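PDB 6EUD: ATP-dependent RNA helicase HrpB from Escherichia coli, which hydrolyses ATP to ADP and phosphate as a DExH-box NTPase of the DEAH/RHA helicase group and binds single-stranded RNA. Local coordinates for residues K259-A264 and T283-R288; S217-L222 and K270-T275; A729-M734 and E756-A761; R750-L755 and I767-S772. All coordinates share one frame; numbering follows the deposited sequence.

Contact 1: residues K259-A264 and T283-R288; sequences KAILPA and TIEGIR
Glu285 N donates to Ile261 O, at the end of a helix, over 3.0 Å; the bond lies in the carbonyl plane and is fairly straight, 160° at the hydrogen. CG of Glu285 stands beside its own backbone N, anti to the carbonyl carbon (chi1 -53°), and the extended chain carries the carboxylate past the helix end. There OE2 reaches Pro263 CD at 3.3 Å and the CD2 methyl of Leu262 at 4.2 Å, the Leu262 and Glu285 side chains running side by side in the same direction. Ile261 has CG2 anti to its backbone N, and this branch presses on Thr283 O at 3.3 Å. Ile284 uses its CG2 branch in a similar way, lying 3.6 Å from Ala260 O. The Thr283 side chain lies about 3 Å from that of Thr32 in the predicted ATP-binding loop, so the contact probably borders the nucleotide site between the two helicase domains. Lys270 NZ bonds to the carbonyls of Ala260 and Leu262 and lies close to Glu285 O. Ile284 packs on Leu248 and Val272, so the end of helix 256-261 and the approach to strand 287-302 pack together against strands 243-248 and 269-274.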
loop_
_atom_site.group_PDB
_atom_site.type_symbol
_atom_site.label_atom_id
_atom_site.label_comp_id
_atom_site.label_asym_id
_atom_site.label_seq_id
_atom_site.Cartn_x
_atom_site.Cartn_y
_atom_site.Cartn_z
ATOM N N LYS A 259 1.547 37.017 12.773
ATOM C CA LYS A 259 0.230 37.616 12.952
ATOM C C LYS A 259 -0.827 36.546 13.263
ATOM O O LYS A 259 -1.713 36.752 14.094
ATOM C CB LYS A 259 -0.164 38.395 11.706
ATOM C CG LYS A 259 -1.438 39.177 11.861
ATOM C CD LYS A 259 -1.795 39.888 10.574
ATOM C CE LYS A 259 -2.031 38.900 9.457
ATOM N NZ LYS A 259 -2.473 39.619 8.238
ATOM N N ALA A 260 -0.713 35.403 12.594
ATOM C CA ALA A 260 -1.565 34.260 12.882
ATOM C C ALA A 260 -1.259 33.594 14.237
ATOM O O ALA A 260 -2.179 33.168 14.918
ATOM C CB ALA A 260 -1.464 33.234 11.764
ATOM N N ILE A 261 0.007 33.498 14.639
ATOM C CA ILE A 261 0.325 32.760 15.868
ATOM C C ILE A 261 0.100 33.615 17.097
ATOM O O ILE A 261 -0.388 33.122 18.115
ATOM C CB ILE A 261 1.781 32.228 15.883
ATOM C CG1 ILE A 261 1.943 31.108 14.849
ATOM C CG2 ILE A 261 2.167 31.712 17.277
ATOM C CD1 ILE A 261 3.273 30.386 14.915
ATOM N N LEU A 262 0.444 34.897 16.991
ATOM C CA LEU A 262 0.321 35.827 18.107
ATOM C C LEU A 262 -1.121 36.257 18.350
ATOM O O LEU A 262 -1.917 36.329 17.413
ATOM C CB LEU A 262 1.192 37.060 17.870
ATOM C CG LEU A 262 2.695 36.786 17.898
ATOM C CD1 LEU A 262 3.486 38.089 17.770
ATOM C CD2 LEU A 262 3.072 36.026 19.171
ATOM N N PRO A 263 -1.462 36.546 19.615
ATOM C CA PRO A 263 -2.812 37.001 19.945
ATOM C C PRO A 263 -3.253 38.183 19.091
ATOM O O PRO A 263 -2.432 39.021 18.731
ATOM C CB PRO A 263 -2.696 37.402 21.417
ATOM C CG PRO A 263 -1.606 36.529 21.943
ATOM C CD PRO A 263 -0.618 36.413 20.816
ATOM N N ALA A 264 -4.536 38.213 18.751
ATOM C CA ALA A 264 -5.142 39.339 18.062
ATOM C C ALA A 264 -4.835 40.640 18.781
ATOM O O ALA A 264 -4.779 40.674 20.009
ATOM C CB ALA A 264 -6.640 39.145 17.957
ATOM N N THR A 283 1.690 25.927 17.857
ATOM C CA THR A 283 0.832 26.474 18.886
ATOM C C THR A 283 0.333 27.861 18.507
ATOM O O THR A 283 1.101 28.821 18.453
ATOM C CB THR A 283 1.558 26.513 20.238
ATOM O OG1 THR A 283 1.646 25.178 20.752
ATOM C CG2 THR A 283 0.824 27.392 21.239
ATOM N N ILE A 284 -0.962 27.947 18.226
ATOM C CA ILE A 284 -1.606 29.220 17.929
ATOM C C ILE A 284 -2.232 29.768 19.210
ATOM O O ILE A 284 -3.000 29.080 19.881
ATOM C CB ILE A 284 -2.670 29.086 16.819
ATOM C CG1 ILE A 284 -2.008 28.873 15.453
ATOM C CG2 ILE A 284 -3.466 30.348 16.711
ATOM C CD1 ILE A 284 -1.552 27.478 15.177
ATOM N N GLU A 285 -1.880 31.000 19.558
ATOM C CA GLU A 285 -2.313 31.570 20.820
ATOM C C GLU A 285 -3.606 32.383 20.711
ATOM O O GLU A 285 -3.999 32.796 19.627
ATOM C CB GLU A 285 -1.201 32.437 21.392
ATOM C CG GLU A 285 0.110 31.709 21.500
ATOM C CD GLU A 285 1.255 32.657 21.712
ATOM O OE1 GLU A 285 2.410 32.231 21.518
ATOM O OE2 GLU A 285 0.997 33.829 22.069
ATOM N N GLY A 286 -4.261 32.586 21.849
ATOM C CA GLY A 286 -5.452 33.412 21.965
ATOM C C GLY A 286 -6.717 32.729 21.475
ATOM O O GLY A 286 -7.742 33.384 21.279
ATOM N N ILE A 287 -6.650 31.414 21.272
ATOM C CA ILE A 287 -7.753 30.668 20.665
ATOM C C ILE A 287 -8.655 30.045 21.714
ATOM O O ILE A 287 -8.156 29.410 22.639
ATOM C CB ILE A 287 -7.218 29.553 19.719
ATOM C CG1 ILE A 287 -6.296 30.161 18.655
ATOM C CG2 ILE A 287 -8.370 28.799 19.063
ATOM C CD1 ILE A 287 -7.017 31.112 17.652
ATOM N N ARG A 288 -9.972 30.229 21.579
ATOM C CA ARG A 288 -10.943 29.463 22.390
ATOM C C ARG A 288 -12.091 28.886 21.529
ATOM O O ARG A 288 -12.954 28.185 22.029
ATOM C CB ARG A 288 -11.510 30.324 23.535
ATOM C CG ARG A 288 -12.565 31.306 23.124
ATOM C CD ARG A 288 -13.270 31.933 24.334
ATOM N NE ARG A 288 -14.110 30.975 25.058
ATOM C CZ ARG A 288 -15.432 30.868 24.925
ATOM N NH1 ARG A 288 -16.091 31.655 24.087
ATOM N NH2 ARG A 288 -16.099 29.973 25.638
#

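Contact 2: residues S217-L222 and K270-T275; sequences SLLLFL and KVVLAT
Leu219 reaches across to Val272 and Ala274 with a single methyl. Its CG is anti to the backbone N (chi1 177°), and CD1 settles between the two neighbours, 3.7 Å from Val272 CG1 and 4.1 Å from Ala274 CB. The small Ala274 side chain makes a low spot on this face, bordered by Leu219 and the Phe221 ring; Thr275 O meets the edge of that ring near its plane, 3.9 Å from CD2. On the opposite face Leu218 and Val271 lie side by side, pointing the same way, with CD2 and CG1 4.0 Å apart. Further along, Leu273 CD2 rests in the notch formed by Leu220 CD2, at 4.0 Å, and Leu222 CD1, at 4.3 Å. Five backbone hydrogen bonds run between the parallel strands, from Leu218 N to Lys270 O at one end to Leu222 N to Ala274 O at the other. Beyond them Ser217 OG accepts Lys270 N at 3.0 Å, almost straight at 177°, and Lys270 CG packs against the serine. Helices 199-213 and 225-236 cover the leucine face through Leu211, Val203 and Val231. Parallel central strands with helices packed on the sheet are typical of the second RecA-like domain of superfamily 2 helicases, the P-loop NTPase fold to which this pair belongs.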
loop_
_atom_site.group_PDB
_atom_site.type_symbol
_atom_site.label_atom_id
_atom_site.label_comp_id
_atom_site.label_asym_id
_atom_site.label_seq_id
_atom_site.Cartn_x
_atom_site.Cartn_y
_atom_site.Cartn_z
ATOM N N SER A 217 -11.198 34.347 19.710
ATOM C CA SER A 217 -10.540 34.086 18.439
ATOM C C SER A 217 -10.743 32.636 18.069
ATOM O O SER A 217 -10.983 31.779 18.932
ATOM C CB SER A 217 -9.051 34.425 18.484
ATOM O OG SER A 217 -8.869 35.830 18.480
ATOM N N LEU A 218 -10.629 32.376 16.771
ATOM C CA LEU A 218 -11.114 31.152 16.188
ATOM C C LEU A 218 -10.051 30.530 15.302
ATOM O O LEU A 218 -9.434 31.224 14.489
ATOM C CB LEU A 218 -12.392 31.434 15.385
ATOM C CG LEU A 218 -13.214 30.286 14.789
ATOM C CD1 LEU A 218 -14.691 30.717 14.597
ATOM C CD2 LEU A 218 -12.609 29.869 13.467
ATOM N N LEU A 219 -9.871 29.216 15.451
ATOM C CA LEU A 219 -8.939 28.444 14.634
ATOM C C LEU A 219 -9.716 27.503 13.708
ATOM O O LEU A 219 -10.482 26.635 14.156
ATOM C CB LEU A 219 -7.965 27.637 15.509
ATOM C CG LEU A 219 -6.956 26.714 14.797
ATOM C CD1 LEU A 219 -6.010 27.463 13.815
ATOM C CD2 LEU A 219 -6.147 25.948 15.841
ATOM N N LEU A 220 -9.509 27.687 12.416
ATOM C CA LEU A 220 -10.230 26.942 11.395
ATOM C C LEU A 220 -9.292 25.969 10.683
ATOM O O LEU A 220 -8.337 26.405 10.041
ATOM C CB LEU A 220 -10.857 27.921 10.397
ATOM C CG LEU A 220 -11.463 27.391 9.104
ATOM C CD1 LEU A 220 -12.544 26.342 9.375
ATOM C CD2 LEU A 220 -12.023 28.572 8.288
ATOM N N PHE A 221 -9.557 24.669 10.802
ATOM C CA PHE A 221 -8.742 23.652 10.133
ATOM C C PHE A 221 -9.303 23.351 8.760
ATOM O O PHE A 221 -10.479 23.059 8.642
ATOM C CB PHE A 221 -8.667 22.355 10.960
ATOM C CG PHE A 221 -7.843 22.482 12.241
ATOM C CD1 PHE A 221 -8.465 22.634 13.488
ATOM C CD2 PHE A 221 -6.449 22.446 12.197
ATOM C CE1 PHE A 221 -7.710 22.743 14.672
ATOM C CE2 PHE A 221 -5.684 22.555 13.373
ATOM C CZ PHE A 221 -6.315 22.702 14.611
ATOM N N LEU A 222 -8.451 23.428 7.734
ATOM C CA LEU A 222 -8.826 23.154 6.346
ATOM C C LEU A 222 -7.846 22.153 5.718
ATOM O O LEU A 222 -6.759 21.933 6.259
ATOM C CB LEU A 222 -8.862 24.470 5.564
ATOM C CG LEU A 222 -10.005 25.341 6.075
ATOM C CD1 LEU A 222 -10.000 26.744 5.487
ATOM C CD2 LEU A 222 -11.323 24.610 5.782
ATOM N N LYS A 270 -9.251 37.272 15.905
ATOM C CA LYS A 270 -8.705 36.708 14.673
ATOM C C LYS A 270 -9.300 35.354 14.303
ATOM O O LYS A 270 -9.655 34.548 15.164
ATOM C CB LYS A 270 -7.179 36.584 14.779
ATOM C CG LYS A 270 -6.729 35.564 15.802
ATOM C CD LYS A 270 -5.208 35.444 15.902
ATOM C CE LYS A 270 -4.864 34.365 16.920
ATOM N NZ LYS A 270 -3.421 34.170 17.118
ATOM N N VAL A 271 -9.412 35.124 12.999
ATOM C CA VAL A 271 -9.677 33.805 12.469
ATOM C C VAL A 271 -8.405 33.279 11.829
ATOM O O VAL A 271 -7.914 33.848 10.863
ATOM C CB VAL A 271 -10.802 33.811 11.430
ATOM C CG1 VAL A 271 -10.974 32.405 10.827
ATOM C CG2 VAL A 271 -12.102 34.313 12.059
ATOM N N VAL A 272 -7.870 32.199 12.373
ATOM C CA VAL A 272 -6.684 31.598 11.809
ATOM C C VAL A 272 -7.109 30.430 10.946
ATOM O O VAL A 272 -7.751 29.494 11.414
ATOM C CB VAL A 272 -5.693 31.139 12.897
ATOM C CG1 VAL A 272 -4.496 30.493 12.274
ATOM C CG2 VAL A 272 -5.246 32.315 13.718
ATOM N N LEU A 273 -6.774 30.515 9.665
ATOM C CA LEU A 273 -7.096 29.472 8.710
ATOM C C LEU A 273 -5.829 28.644 8.498
ATOM O O LEU A 273 -4.840 29.128 7.965
ATOM C CB LEU A 273 -7.614 30.071 7.396
ATOM C CG LEU A 273 -8.765 31.098 7.408
ATOM C CD1 LEU A 273 -8.257 32.541 7.566
ATOM C CD2 LEU A 273 -9.649 30.967 6.158
ATOM N N ALA A 274 -5.854 27.391 8.927
ATOM C CA ALA A 274 -4.645 26.582 8.936
ATOM C C ALA A 274 -4.898 25.178 8.424
ATOM O O ALA A 274 -6.049 24.715 8.388
ATOM C CB ALA A 274 -4.057 26.529 10.354
ATOM N N THR A 275 -3.816 24.513 8.026
ATOM C CA THR A 275 -3.816 23.074 7.771
ATOM C C THR A 275 -3.527 22.350 9.077
ATOM O O THR A 275 -3.267 23.005 10.091
ATOM C CB THR A 275 -2.760 22.690 6.748
ATOM O OG1 THR A 275 -1.477 23.040 7.277
ATOM C CG2 THR A 275 -2.984 23.435 5.446
#

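Contact 3: residues A729-M734 and E756-A761; sequences ALAVRM and ELLSPA
Glu756 reaches back over Ala731 and Ala729 from the neighbouring parallel strand. Its CB lies 3.9 Å from both Leu730 O and Ala731 CA. CG stands anti to the carbonyl carbon, beside the backbone N (chi1 -64°), and the chain stays extended beyond it. CD passes 4.2 Å from Ala729 CB, and at the tip OE1 rests near two methyls, Ala731 CB at 3.7 Å and Ala729 CB at 4.0 Å. OE1 also forms a salt bridge with Arg721 of strand 717-721, while OE2 is hydrogen-bonded outside the two segments. Leu758 lies further along, its CD1 touching Ala731 CB, while on the other face Val732 CG1 and Leu757 CD2 meet at 3.8 Å with the side chains alongside each other. Four backbone hydrogen bonds join the strands. In that from Glu756 N to Leu730 O the donor stands well above the carbonyl plane, whereas Met734 N approaches Leu758 O in plane, on a lone pair. At the end of strand 729-733, Arg733 CG packs 3.6 Å from Ser759 O, just past the other strand. This is plain parallel strand pairing in the mixed sheet of the HrpB C-terminal region, away from the ATP site; strand 717-721 lies antiparallel beside 729-733 and strand 764-768 antiparallel beside 751-758, and Tyr779 and Val782 of helix 779-789 pack on Met734.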
loop_
_atom_site.group_PDB
_atom_site.type_symbol
_atom_site.label_atom_id
_atom_site.label_comp_id
_atom_site.label_asym_id
_atom_site.label_seq_id
_atom_site.Cartn_x
_atom_site.Cartn_y
_atom_site.Cartn_z
ATOM N N ALA A 729 -23.731 -36.460 -3.872
ATOM C CA ALA A 729 -24.976 -37.216 -3.874
ATOM C C ALA A 729 -24.799 -38.613 -4.459
ATOM O O ALA A 729 -23.934 -38.869 -5.296
ATOM C CB ALA A 729 -26.051 -36.459 -4.629
ATOM N N LEU A 730 -25.641 -39.522 -4.017
ATOM C CA LEU A 730 -25.583 -40.882 -4.508
ATOM C C LEU A 730 -26.987 -41.393 -4.809
ATOM O O LEU A 730 -27.770 -41.647 -3.887
ATOM C CB LEU A 730 -24.903 -41.777 -3.478
ATOM C CG LEU A 730 -24.617 -43.200 -3.930
ATOM C CD1 LEU A 730 -23.191 -43.318 -4.448
ATOM C CD2 LEU A 730 -24.871 -44.127 -2.787
ATOM N N ALA A 731 -27.305 -41.538 -6.094
ATOM C CA ALA A 731 -28.610 -42.031 -6.514
ATOM C C ALA A 731 -28.580 -43.544 -6.564
ATOM O O ALA A 731 -27.870 -44.127 -7.383
ATOM C CB ALA A 731 -28.990 -41.454 -7.850
ATOM N N VAL A 732 -29.336 -44.182 -5.678
ATOM C CA VAL A 732 -29.254 -45.637 -5.524
ATOM C C VAL A 732 -30.607 -46.237 -5.168
ATOM O O VAL A 732 -31.353 -45.663 -4.377
ATOM C CB VAL A 732 -28.222 -46.037 -4.425
ATOM C CG1 VAL A 732 -28.590 -45.411 -3.086
ATOM C CG2 VAL A 732 -28.124 -47.540 -4.287
ATOM N N ARG A 733 -30.932 -47.387 -5.744
ATOM C CA ARG A 733 -32.156 -48.078 -5.352
ATOM C C ARG A 733 -32.073 -48.459 -3.875
ATOM O O ARG A 733 -31.082 -49.021 -3.415
ATOM C CB ARG A 733 -32.392 -49.311 -6.221
ATOM C CG ARG A 733 -32.623 -48.994 -7.687
ATOM C CD ARG A 733 -32.702 -50.264 -8.520
ATOM N NE ARG A 733 -31.456 -51.014 -8.442
ATOM C CZ ARG A 733 -31.279 -52.232 -8.941
ATOM N NH1 ARG A 733 -32.274 -52.848 -9.571
ATOM N NH2 ARG A 733 -30.103 -52.827 -8.817
ATOM N N MET A 734 -33.116 -48.113 -3.135
ATOM C CA MET A 734 -33.192 -48.368 -1.705
ATOM C C MET A 734 -32.870 -49.817 -1.373
ATOM O O MET A 734 -32.147 -50.093 -0.423
ATOM C CB MET A 734 -34.581 -48.013 -1.189
ATOM C CG MET A 734 -34.761 -48.201 0.306
ATOM S SD MET A 734 -36.404 -47.712 0.874
ATOM C CE MET A 734 -37.453 -48.911 0.059
ATOM N N GLU A 756 -29.962 -40.515 -2.574
ATOM C CA GLU A 756 -31.222 -40.382 -3.268
ATOM C C GLU A 756 -31.791 -41.777 -3.464
ATOM O O GLU A 756 -31.481 -42.477 -4.424
ATOM C CB GLU A 756 -31.015 -39.617 -4.565
ATOM C CG GLU A 756 -30.555 -38.164 -4.284
ATOM C CD GLU A 756 -29.994 -37.447 -5.517
ATOM O OE1 GLU A 756 -29.259 -38.073 -6.312
ATOM O OE2 GLU A 756 -30.304 -36.252 -5.708
ATOM N N LEU A 757 -32.602 -42.182 -2.497
ATOM C CA LEU A 757 -33.119 -43.536 -2.425
ATOM C C LEU A 757 -34.262 -43.739 -3.396
ATOM O O LEU A 757 -35.260 -43.026 -3.361
ATOM C CB LEU A 757 -33.561 -43.856 -1.000
ATOM C CG LEU A 757 -32.405 -43.845 -0.000
ATOM C CD1 LEU A 757 -32.856 -44.189 1.416
ATOM C CD2 LEU A 757 -31.347 -44.823 -0.476
ATOM N N LEU A 758 -34.106 -44.726 -4.264
ATOM C CA LEU A 758 -35.016 -44.923 -5.379
ATOM C C LEU A 758 -35.761 -46.239 -5.243
ATOM O O LEU A 758 -35.348 -47.124 -4.495
ATOM C CB LEU A 758 -34.241 -44.882 -6.697
ATOM C CG LEU A 758 -33.229 -43.739 -6.860
ATOM C CD1 LEU A 758 -32.269 -44.042 -8.003
ATOM C CD2 LEU A 758 -33.890 -42.384 -7.095
ATOM N N SER A 759 -36.868 -46.346 -5.964
ATOM C CA SER A 759 -37.613 -47.591 -6.111
ATOM C C SER A 759 -36.989 -48.493 -7.195
ATOM O O SER A 759 -36.092 -48.055 -7.913
ATOM C CB SER A 759 -39.058 -47.248 -6.457
ATOM O OG SER A 759 -39.129 -46.809 -7.804
ATOM N N PRO A 760 -37.466 -49.751 -7.332
ATOM C CA PRO A 760 -37.011 -50.608 -8.434
ATOM C C PRO A 760 -37.084 -49.960 -9.797
ATOM O O PRO A 760 -36.305 -50.308 -10.677
ATOM C CB PRO A 760 -37.987 -51.776 -8.379
ATOM C CG PRO A 760 -38.289 -51.909 -6.939
ATOM C CD PRO A 760 -38.345 -50.500 -6.416
ATOM N N ALA A 761 -38.023 -49.032 -9.956
ATOM C CA ALA A 761 -38.221 -48.327 -11.214
ATOM C C ALA A 761 -37.455 -46.996 -11.220
ATOM O O ALA A 761 -37.722 -46.155 -12.078
ATOM C CB ALA A 761 -39.701 -48.094 -11.485
#

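Contact 4: residues R750-L755 and I767-S772; sequences RVPLVL and ITRDLS
Ile767 meets Val754 through one branch each, its CG2 lying 3.6 Å from Val754 CG1. Its CA also approaches Leu755 O at 3.4 Å, a CA-H...O contact. Thr768 then forms the antiparallel hydrogen-bonded pair with Leu755: Thr768 N donates to Leu755 O in the carbonyl plane over 3.0 Å, and Leu755 N returns a bond to Thr768 O. Thr768 OG1 accepts Asp770 N at 3.0 Å. Arg769 CG sits between its backbone N and carbonyl carbon (chi1 64°), and the side chain is extended from there to NE. CB packs 3.5 Å from Leu753 O, CD lies near Pro752 CG, and NH1 donates a hydrogen bond to a water at the in-plane edge of the guanidinium, which in turn donates to Pro752 O. Asp770 takes the N-cap position of the next helix, without a side-chain capping bond. Leu771, in the first turn, brings CB to 4.0 Å from Leu755 CD1. The contact, a beta hairpin whose second strand turns through an ST turn into helix 771-776, is structural and far from the ATP site; Asn743 links the two sides by bonding Leu753 O and Leu771 N, and strand 729-733 pairs with 751-758.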
loop_
_atom_site.group_PDB
_atom_site.type_symbol
_atom_site.label_atom_id
_atom_site.label_comp_id
_atom_site.label_asym_id
_atom_site.label_seq_id
_atom_site.Cartn_x
_atom_site.Cartn_y
_atom_site.Cartn_z
ATOM N N ARG A 750 -15.555 -37.637 6.876
ATOM C CA ARG A 750 -15.995 -36.288 7.224
ATOM C C ARG A 750 -17.313 -35.841 6.579
ATOM O O ARG A 750 -17.976 -34.923 7.071
ATOM C CB ARG A 750 -14.896 -35.294 6.854
ATOM C CG ARG A 750 -13.645 -35.411 7.710
ATOM C CD ARG A 750 -12.499 -34.543 7.165
ATOM N NE ARG A 750 -11.280 -34.780 7.934
ATOM C CZ ARG A 750 -10.092 -34.242 7.670
ATOM N NH1 ARG A 750 -9.933 -33.395 6.653
ATOM N NH2 ARG A 750 -9.059 -34.544 8.439
ATOM N N VAL A 751 -17.678 -36.464 5.469
ATOM C CA VAL A 751 -18.796 -35.987 4.682
ATOM C C VAL A 751 -19.748 -37.110 4.323
ATOM O O VAL A 751 -19.429 -37.968 3.504
ATOM C CB VAL A 751 -18.310 -35.307 3.380
ATOM C CG1 VAL A 751 -19.508 -34.839 2.536
ATOM C CG2 VAL A 751 -17.372 -34.143 3.699
ATOM N N PRO A 752 -20.944 -37.093 4.909
ATOM C CA PRO A 752 -21.908 -38.138 4.543
ATOM C C PRO A 752 -22.454 -37.901 3.137
ATOM O O PRO A 752 -22.644 -36.751 2.732
ATOM C CB PRO A 752 -22.997 -38.009 5.615
ATOM C CG PRO A 752 -22.915 -36.544 6.057
ATOM C CD PRO A 752 -21.492 -36.097 5.849
ATOM N N LEU A 753 -22.659 -38.978 2.389
ATOM C CA LEU A 753 -23.287 -38.884 1.075
ATOM C C LEU A 753 -24.778 -38.605 1.199
ATOM O O LEU A 753 -25.469 -39.194 2.021
ATOM C CB LEU A 753 -23.056 -40.170 0.273
ATOM C CG LEU A 753 -21.591 -40.391 -0.091
ATOM C CD1 LEU A 753 -21.446 -41.701 -0.776
ATOM C CD2 LEU A 753 -21.094 -39.275 -1.000
ATOM N N VAL A 754 -25.284 -37.691 0.391
ATOM C CA VAL A 754 -26.722 -37.521 0.351
ATOM C C VAL A 754 -27.248 -38.654 -0.514
ATOM O O VAL A 754 -26.893 -38.750 -1.685
ATOM C CB VAL A 754 -27.161 -36.141 -0.209
ATOM C CG1 VAL A 754 -28.663 -36.110 -0.417
ATOM C CG2 VAL A 754 -26.725 -35.007 0.721
ATOM N N LEU A 755 -28.060 -39.524 0.086
ATOM C CA LEU A 755 -28.605 -40.690 -0.602
ATOM C C LEU A 755 -29.917 -40.341 -1.267
ATOM O O LEU A 755 -30.876 -39.916 -0.619
ATOM C CB LEU A 755 -28.831 -41.855 0.363
ATOM C CG LEU A 755 -27.657 -42.377 1.187
ATOM C CD1 LEU A 755 -28.090 -43.607 1.992
ATOM C CD2 LEU A 755 -26.511 -42.703 0.247
ATOM N N ILE A 767 -34.904 -38.564 -0.016
ATOM C CA ILE A 767 -33.588 -37.968 -0.018
ATOM C C ILE A 767 -33.093 -37.802 1.421
ATOM O O ILE A 767 -33.690 -37.076 2.221
ATOM C CB ILE A 767 -33.599 -36.620 -0.719
ATOM C CG1 ILE A 767 -34.043 -36.793 -2.173
ATOM C CG2 ILE A 767 -32.233 -35.972 -0.644
ATOM C CD1 ILE A 767 -34.088 -35.472 -2.969
ATOM N N THR A 768 -32.001 -38.483 1.755
ATOM C CA THR A 768 -31.513 -38.459 3.123
ATOM C C THR A 768 -29.993 -38.583 3.194
ATOM O O THR A 768 -29.343 -39.167 2.313
ATOM C CB THR A 768 -32.156 -39.591 3.957
ATOM O OG1 THR A 768 -31.758 -39.468 5.324
ATOM C CG2 THR A 768 -31.723 -40.968 3.439
ATOM N N ARG A 769 -29.417 -38.010 4.242
ATOM C CA ARG A 769 -28.018 -38.270 4.518
ATOM C C ARG A 769 -27.906 -38.760 5.944
ATOM O O ARG A 769 -26.821 -38.799 6.515
ATOM C CB ARG A 769 -27.149 -37.032 4.278
ATOM C CG ARG A 769 -27.436 -35.867 5.168
ATOM C CD ARG A 769 -26.430 -34.775 4.908
ATOM N NE ARG A 769 -26.701 -33.605 5.740
ATOM C CZ ARG A 769 -25.910 -32.545 5.797
ATOM N NH1 ARG A 769 -24.797 -32.517 5.069
ATOM N NH2 ARG A 769 -26.224 -31.527 6.579
ATOM N N ASP A 770 -29.049 -39.139 6.505
ATOM C CA ASP A 770 -29.098 -39.798 7.800
ATOM C C ASP A 770 -29.813 -41.133 7.616
ATOM O O ASP A 770 -30.939 -41.313 8.100
ATOM C CB ASP A 770 -29.823 -38.940 8.843
ATOM C CG ASP A 770 -29.292 -37.516 8.916
ATOM O OD1 ASP A 770 -28.354 -37.271 9.700
ATOM O OD2 ASP A 770 -29.828 -36.632 8.217
ATOM N N LEU A 771 -29.166 -42.054 6.904
ATOM C CA LEU A 771 -29.758 -43.347 6.577
ATOM C C LEU A 771 -30.314 -44.057 7.805
ATOM O O LEU A 771 -31.398 -44.641 7.734
ATOM C CB LEU A 771 -28.739 -44.245 5.873
ATOM C CG LEU A 771 -29.130 -45.688 5.546
ATOM C CD1 LEU A 771 -30.319 -45.786 4.579
ATOM C CD2 LEU A 771 -27.910 -46.412 4.990
ATOM N N SER A 772 -29.590 -43.984 8.924
ATOM C CA SER A 772 -30.031 -44.581 10.188
ATOM C C SER A 772 -31.386 -44.038 10.654
ATOM O O SER A 772 -32.249 -44.801 11.090
ATOM C CB SER A 772 -28.979 -44.354 11.268
ATOM O OG SER A 772 -29.333 -45.031 12.456
HETATM O O HOH W 1 -23.245 -34.299 3.719
#

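How the contacts relate
The four contacts form two distant groups. Contacts 1 and 2, with centres 9 Å apart, belong to the second RecA-like domain and alternate along the chain; helix 256-261 and strands 217-221, 269-274 and 287-302 carry them, the three strands in one sheet, and Lys270 joins them. Contacts 3 and 4, centres 12 Å apart, also alternate and share strand 751-758, which lies between strands 729-733 and 764-768 in the sheet of the HrpB C-terminal region; Leu730 N and Val754 O connect them. About 87 Å separates the centres of contacts 1 and 3, on opposite sides of the chain's centre, so the two groups belong to separate parts of an elongated molecule.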